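Local coordinates for putative outer membrane protein (LpxR) (Salmonella typhimurium, PDB 3FID) that acts as an outer-membrane lipid A deacylase, probably cutting the 3'-linked acyl chains from lipopolysaccharide, at residues S18-Y23 / S271-V275; F193-N197 / L215-V219. All coordinates share one frame. Numbering follows the deposited sequence.

Interaction 1: S18-Y23 / S271-V275; sequences SLNALY and SLNKV. With CXE (pentaethylene glycol monodecyl ether), chain L; CXE (pentaethylene glycol monodecyl ether), chain J.
The last turn and a half of helix 16-23 lies across strand 266-275, the axes of segments 18-23 and 271-275 passing 9.0 Å apart at -44°, with CA atoms nearest at Leu19-Leu272 (6.1 Å) and Tyr23-Lys274 (7.0 Å). The helix is regular from Ser18 to Leu22; at Tyr23 (phi/psi -118/-3) it ends. The strand is extended, so its side chains alternate: Leu272 and Lys274 point their CB atoms at the helix, Ser271 and Asn273 away. Leu272 (m, t) fits among aliphatic partners, its CD1 lying 3.8 Å from Leu22 CD2 and 4.3 Å from Ser18 CB, while Leu19 (t, p) bends CD1 to 3.7 Å from Leu272 CB. This is a helix packed on the outer, lipid-facing wall of a beta-barrel, where apolar residues are expected; detergent lies beside it, CXE C7 of chain J 3.4 Å from Ser18 OG and CXE C12 of chain L 3.7 Å from Tyr23 CD1. On the other face of the strand, Ser271 OG donates to Asn273 OD1 (2.6 Å), polar groups suited to the barrel interior. Tyr23, with chi1 m and chi2 -55°, lays its ring over the strand: OH donates to Leu272 O at 2.6 Å, near the ring plane, and Lys274 CB sits over one face, 3.5 Å from the centroid and 8° off the normal, a CH-pi contact. Lys274 (t, t, 92°, t) then carries its amine away to a salt bridge with Asp284, and a water joins Lys274 NZ (2.6 Å) to Tyr23 O (3.0 Å).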
# COMPACT_ATOMS: atom_id res chain seq x y z
N SER A 18 -6.89 -8.41 16.09
CA SER A 18 -7.92 -8.22 15.07
C SER A 18 -7.40 -8.70 13.72
O SER A 18 -8.09 -9.44 13.02
CB SER A 18 -8.35 -6.75 14.97
OG SER A 18 -8.93 -6.34 16.19
N LEU A 19 -6.19 -8.28 13.36
CA LEU A 19 -5.56 -8.73 12.10
C LEU A 19 -5.44 -10.27 11.99
O LEU A 19 -5.74 -10.86 10.93
CB LEU A 19 -4.17 -8.07 11.92
CG LEU A 19 -3.50 -8.17 10.55
CD1 LEU A 19 -4.29 -7.36 9.50
CD2 LEU A 19 -2.04 -7.68 10.68
N ASN A 20 -5.01 -10.90 13.08
CA ASN A 20 -4.90 -12.38 13.18
C ASN A 20 -6.25 -13.07 13.08
O ASN A 20 -6.36 -14.10 12.44
CB ASN A 20 -4.24 -12.83 14.49
CG ASN A 20 -2.81 -12.41 14.60
OD1 ASN A 20 -2.21 -11.96 13.63
ND2 ASN A 20 -2.24 -12.55 15.78
N ALA A 21 -7.27 -12.50 13.72
CA ALA A 21 -8.61 -13.09 13.64
C ALA A 21 -9.13 -12.99 12.20
O ALA A 21 -9.79 -13.92 11.68
CB ALA A 21 -9.56 -12.40 14.59
N LEU A 22 -8.81 -11.88 11.54
CA LEU A 22 -9.31 -11.65 10.20
C LEU A 22 -8.64 -12.53 9.13
O LEU A 22 -9.31 -13.09 8.27
CB LEU A 22 -9.23 -10.15 9.87
CG LEU A 22 -9.79 -9.64 8.53
CD1 LEU A 22 -11.24 -10.05 8.29
CD2 LEU A 22 -9.59 -8.10 8.47
N TYR A 23 -7.31 -12.66 9.19
CA TYR A 23 -6.57 -13.29 8.10
C TYR A 23 -5.83 -14.57 8.52
O TYR A 23 -5.20 -15.23 7.70
CB TYR A 23 -5.56 -12.28 7.48
CG TYR A 23 -6.18 -11.06 6.83
CD1 TYR A 23 -7.14 -11.20 5.82
CD2 TYR A 23 -5.81 -9.78 7.21
CE1 TYR A 23 -7.72 -10.08 5.21
CE2 TYR A 23 -6.37 -8.65 6.60
CZ TYR A 23 -7.34 -8.81 5.60
OH TYR A 23 -7.90 -7.67 5.01
N SER A 271 -6.29 0.40 8.27
CA SER A 271 -6.60 -0.60 7.25
C SER A 271 -5.87 -1.91 7.61
O SER A 271 -4.69 -1.89 7.95
CB SER A 271 -6.20 -0.09 5.85
OG SER A 271 -6.67 -0.99 4.84
N LEU A 272 -6.62 -3.01 7.64
CA LEU A 272 -6.11 -4.35 7.90
C LEU A 272 -5.98 -5.08 6.58
O LEU A 272 -7.00 -5.35 5.91
CB LEU A 272 -7.10 -5.11 8.80
CG LEU A 272 -7.52 -4.45 10.14
CD1 LEU A 272 -8.55 -5.34 10.92
CD2 LEU A 272 -6.37 -4.17 11.03
N ASN A 273 -4.75 -5.44 6.22
CA ASN A 273 -4.47 -5.84 4.85
C ASN A 273 -3.86 -7.22 4.74
O ASN A 273 -3.15 -7.62 5.63
CB ASN A 273 -3.56 -4.81 4.19
CG ASN A 273 -4.06 -3.39 4.40
OD1 ASN A 273 -5.24 -3.11 4.19
ND2 ASN A 273 -3.17 -2.50 4.84
N LYS A 274 -4.17 -7.93 3.66
CA LYS A 274 -3.49 -9.19 3.36
C LYS A 274 -3.14 -9.26 1.89
O LYS A 274 -3.97 -8.98 1.02
CB LYS A 274 -4.34 -10.42 3.74
CG LYS A 274 -3.54 -11.76 3.61
CD LYS A 274 -4.39 -12.97 3.86
CE LYS A 274 -4.99 -13.49 2.53
NZ LYS A 274 -5.44 -14.90 2.69
N VAL A 275 -1.91 -9.68 1.60
CA VAL A 275 -1.51 -9.91 0.23
C VAL A 275 -1.21 -11.42 0.09
O VAL A 275 -0.48 -11.98 0.93
CB VAL A 275 -0.28 -9.04 -0.13
CG1 VAL A 275 0.27 -9.39 -1.52
CG2 VAL A 275 -0.66 -7.49 -0.07
C1 CXE L . -17.21 -8.56 -3.88
C2 CXE L . -17.29 -7.46 -2.82
C3 CXE L . -15.93 -7.27 -2.16
C4 CXE L . -15.91 -7.70 -0.70
C5 CXE L . -14.69 -8.59 -0.43
C6 CXE L . -13.92 -8.16 0.81
C7 CXE L . -13.26 -9.35 1.47
C8 CXE L . -12.48 -8.95 2.70
C9 CXE L . -12.58 -10.04 3.75
C10 CXE L . -11.23 -10.67 4.08
O11 CXE L . -11.45 -12.03 4.46
C12 CXE L . -10.27 -12.79 4.74
C13 CXE L . -9.57 -13.27 3.47
O14 CXE L . -10.29 -14.36 2.89
C15 CXE L . -9.55 -15.02 1.85
C1 CXE J . -13.03 -2.38 10.01
C2 CXE J . -11.94 -2.02 11.00
C3 CXE J . -12.19 -2.76 12.30
C4 CXE J . -11.03 -2.60 13.26
C5 CXE J . -11.33 -3.25 14.59
C6 CXE J . -10.12 -3.17 15.51
C7 CXE J . -10.48 -3.39 16.97
C8 CXE J . -9.37 -2.84 17.85
C9 CXE J . -9.25 -3.60 19.16
C10 CXE J . -8.17 -2.98 20.03
O11 CXE J . -8.44 -3.34 21.38
C12 CXE J . -7.52 -2.76 22.31
C13 CXE J . -7.71 -3.47 23.64
O HOH W 1 -6.53 -15.17 5.06

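Interaction 2: F193-N197 / L215-V219. With CXE (pentaethylene glycol monodecyl ether), chain K.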
# COMPACT_ATOMS: atom_id res chain seq x y z
N PHE A 193 -16.19 10.42 -0.57
CA PHE A 193 -15.19 9.69 0.21
C PHE A 193 -15.41 8.17 0.09
O PHE A 193 -14.45 7.41 -0.08
CB PHE A 193 -15.22 10.15 1.68
CG PHE A 193 -14.14 9.51 2.59
CD1 PHE A 193 -12.85 9.21 2.10
CD2 PHE A 193 -14.42 9.26 3.94
CE1 PHE A 193 -11.87 8.64 2.95
CE2 PHE A 193 -13.45 8.72 4.78
CZ PHE A 193 -12.18 8.39 4.28
N ASN A 194 -16.67 7.75 0.12
CA ASN A 194 -16.94 6.31 -0.00
C ASN A 194 -16.37 5.65 -1.25
O ASN A 194 -15.95 4.49 -1.18
CB ASN A 194 -18.45 6.03 0.08
CG ASN A 194 -18.95 5.95 1.51
OD1 ASN A 194 -18.18 6.10 2.47
ND2 ASN A 194 -20.26 5.73 1.65
N SER A 195 -16.37 6.37 -2.39
CA SER A 195 -15.85 5.80 -3.65
C SER A 195 -14.34 5.96 -3.81
O SER A 195 -13.77 5.48 -4.78
CB SER A 195 -16.56 6.38 -4.89
OG SER A 195 -16.14 7.71 -5.14
N ASP A 196 -13.69 6.62 -2.84
CA ASP A 196 -12.28 6.97 -2.98
C ASP A 196 -11.47 5.78 -2.44
O ASP A 196 -11.06 5.78 -1.28
CB ASP A 196 -11.97 8.26 -2.17
CG ASP A 196 -10.61 8.85 -2.49
OD1 ASP A 196 -10.08 8.58 -3.59
OD2 ASP A 196 -10.09 9.59 -1.63
N ASN A 197 -11.31 4.75 -3.27
CA ASN A 197 -10.68 3.50 -2.79
C ASN A 197 -9.43 3.14 -3.62
O ASN A 197 -9.07 3.87 -4.55
CB ASN A 197 -11.69 2.33 -2.83
CG ASN A 197 -12.95 2.62 -2.05
OD1 ASN A 197 -12.93 2.77 -0.82
ND2 ASN A 197 -14.07 2.69 -2.76
N LEU A 215 -18.22 15.86 11.10
CA LEU A 215 -18.05 14.41 11.24
C LEU A 215 -17.88 13.74 9.88
O LEU A 215 -18.65 13.96 8.94
CB LEU A 215 -19.24 13.77 11.98
CG LEU A 215 -19.20 12.25 12.25
CD1 LEU A 215 -18.21 11.84 13.36
CD2 LEU A 215 -20.59 11.70 12.53
N ILE A 216 -16.85 12.90 9.81
CA ILE A 216 -16.64 12.07 8.66
C ILE A 216 -16.40 10.66 9.17
O ILE A 216 -15.72 10.44 10.20
CB ILE A 216 -15.47 12.60 7.80
CG1 ILE A 216 -15.46 11.91 6.42
CG2 ILE A 216 -14.11 12.44 8.54
CD1 ILE A 216 -14.57 12.60 5.42
N TYR A 217 -17.03 9.70 8.51
CA TYR A 217 -16.76 8.29 8.81
C TYR A 217 -16.97 7.36 7.61
O TYR A 217 -17.75 7.66 6.71
CB TYR A 217 -17.54 7.78 10.03
CG TYR A 217 -19.02 7.65 9.80
CD1 TYR A 217 -19.89 8.71 10.14
CD2 TYR A 217 -19.55 6.48 9.25
CE1 TYR A 217 -21.26 8.60 9.92
CE2 TYR A 217 -20.91 6.35 9.04
CZ TYR A 217 -21.76 7.41 9.36
OH TYR A 217 -23.10 7.25 9.13
N LYS A 218 -16.26 6.24 7.62
CA LYS A 218 -16.29 5.31 6.49
C LYS A 218 -15.82 3.96 7.00
O LYS A 218 -14.89 3.91 7.81
CB LYS A 218 -15.37 5.82 5.37
CG LYS A 218 -15.22 4.85 4.17
CD LYS A 218 -14.36 5.43 3.04
CE LYS A 218 -14.13 4.35 1.95
NZ LYS A 218 -13.24 4.92 0.88
N VAL A 219 -16.51 2.88 6.59
CA VAL A 219 -16.06 1.53 6.88
C VAL A 219 -16.10 0.78 5.57
O VAL A 219 -17.01 0.97 4.78
CB VAL A 219 -16.96 0.81 7.91
CG1 VAL A 219 -16.39 -0.54 8.24
CG2 VAL A 219 -17.11 1.66 9.22
C1 CXE K . -19.59 -2.35 4.47
C2 CXE K . -18.13 -2.67 4.73
C3 CXE K . -17.95 -3.93 5.58
C4 CXE K . -17.96 -3.61 7.07
C5 CXE K . -17.66 -4.81 7.97
C6 CXE K . -16.79 -4.37 9.15
C7 CXE K . -17.06 -5.12 10.45
C8 CXE K . -16.09 -4.65 11.53
C9 CXE K . -16.16 -5.47 12.81
C10 CXE K . -15.22 -4.89 13.86
O11 CXE K . -15.44 -5.51 15.13
C12 CXE K . -14.42 -5.18 16.08
C13 CXE K . -14.39 -6.20 17.22
O14 CXE K . -13.32 -5.90 18.12
C15 CXE K . -12.65 -7.06 18.63
C16 CXE K . -11.66 -7.59 17.59
O17 CXE K . -10.80 -8.58 18.16
C18 CXE K . -10.97 -9.87 17.56
C19 CXE K . -10.34 -10.94 18.44
O20 CXE K . -9.83 -10.33 19.63
O HOH W 2 -18.01 8.51 3.90
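Ile216 is the first residue of strand segment 215-219 to touch 193-197: its CD1 lies 3.7 Å from Phe193 CD2, joining two apolar side chains. Tyr217 turns its CB away, but its backbone takes part through a water 2.9 Å from Tyr217 O and 2.8 Å from Asn194 OD1; Asn194 ND2 bonds to Asn161. Lys218 comes next and reaches inward. Side chains of this strand alternate between the barrel wall's two sides, and the 189-214 connection folds back against the inner one. Fully extended, Lys218 stacks its CD over Phe193, 3.8 Å from the ring centroid (CH-pi), with NZ at 4.8 Å in a cation-pi contact. The amine suits the end of helix 191-194, where carbonyl oxygens converge: NZ donates to Phe193 O (2.9 Å), which also accepts from Asp196 N, to Asn197 OD1 (2.8 Å) and weakly to Asn194 O (3.4 Å). An inverse gamma turn centred on Asp196 leads into Asn197. Val219 faces outward again, an apolar residue whose CG1 meets detergent, 3.6 Å from CXE C4 of chain K.

Overall arrangement
The two contacts lie on opposite sides of the barrel wall, their centres 20 Å apart and their nearest atoms about 9 Å apart. Strand 215-228 of interaction 2 pairs with 251-263, which pairs with 266-275 of interaction 1, so a single strand separates them in the one antiparallel sheet. In chain order, 18-23 comes first, then 193-197, 215-219 and 271-275: interaction 2 forms locally across a connection, whereas interaction 1 joins a helix near the N-terminus to a late strand. One detergent molecule touches both Ser18 and Val219, tracing the lipid-facing surface. Interaction 1 therefore adds a helix outside the barrel, and interaction 2 holds the connection between strands 176-188 and 215-228 against the inside of its wall.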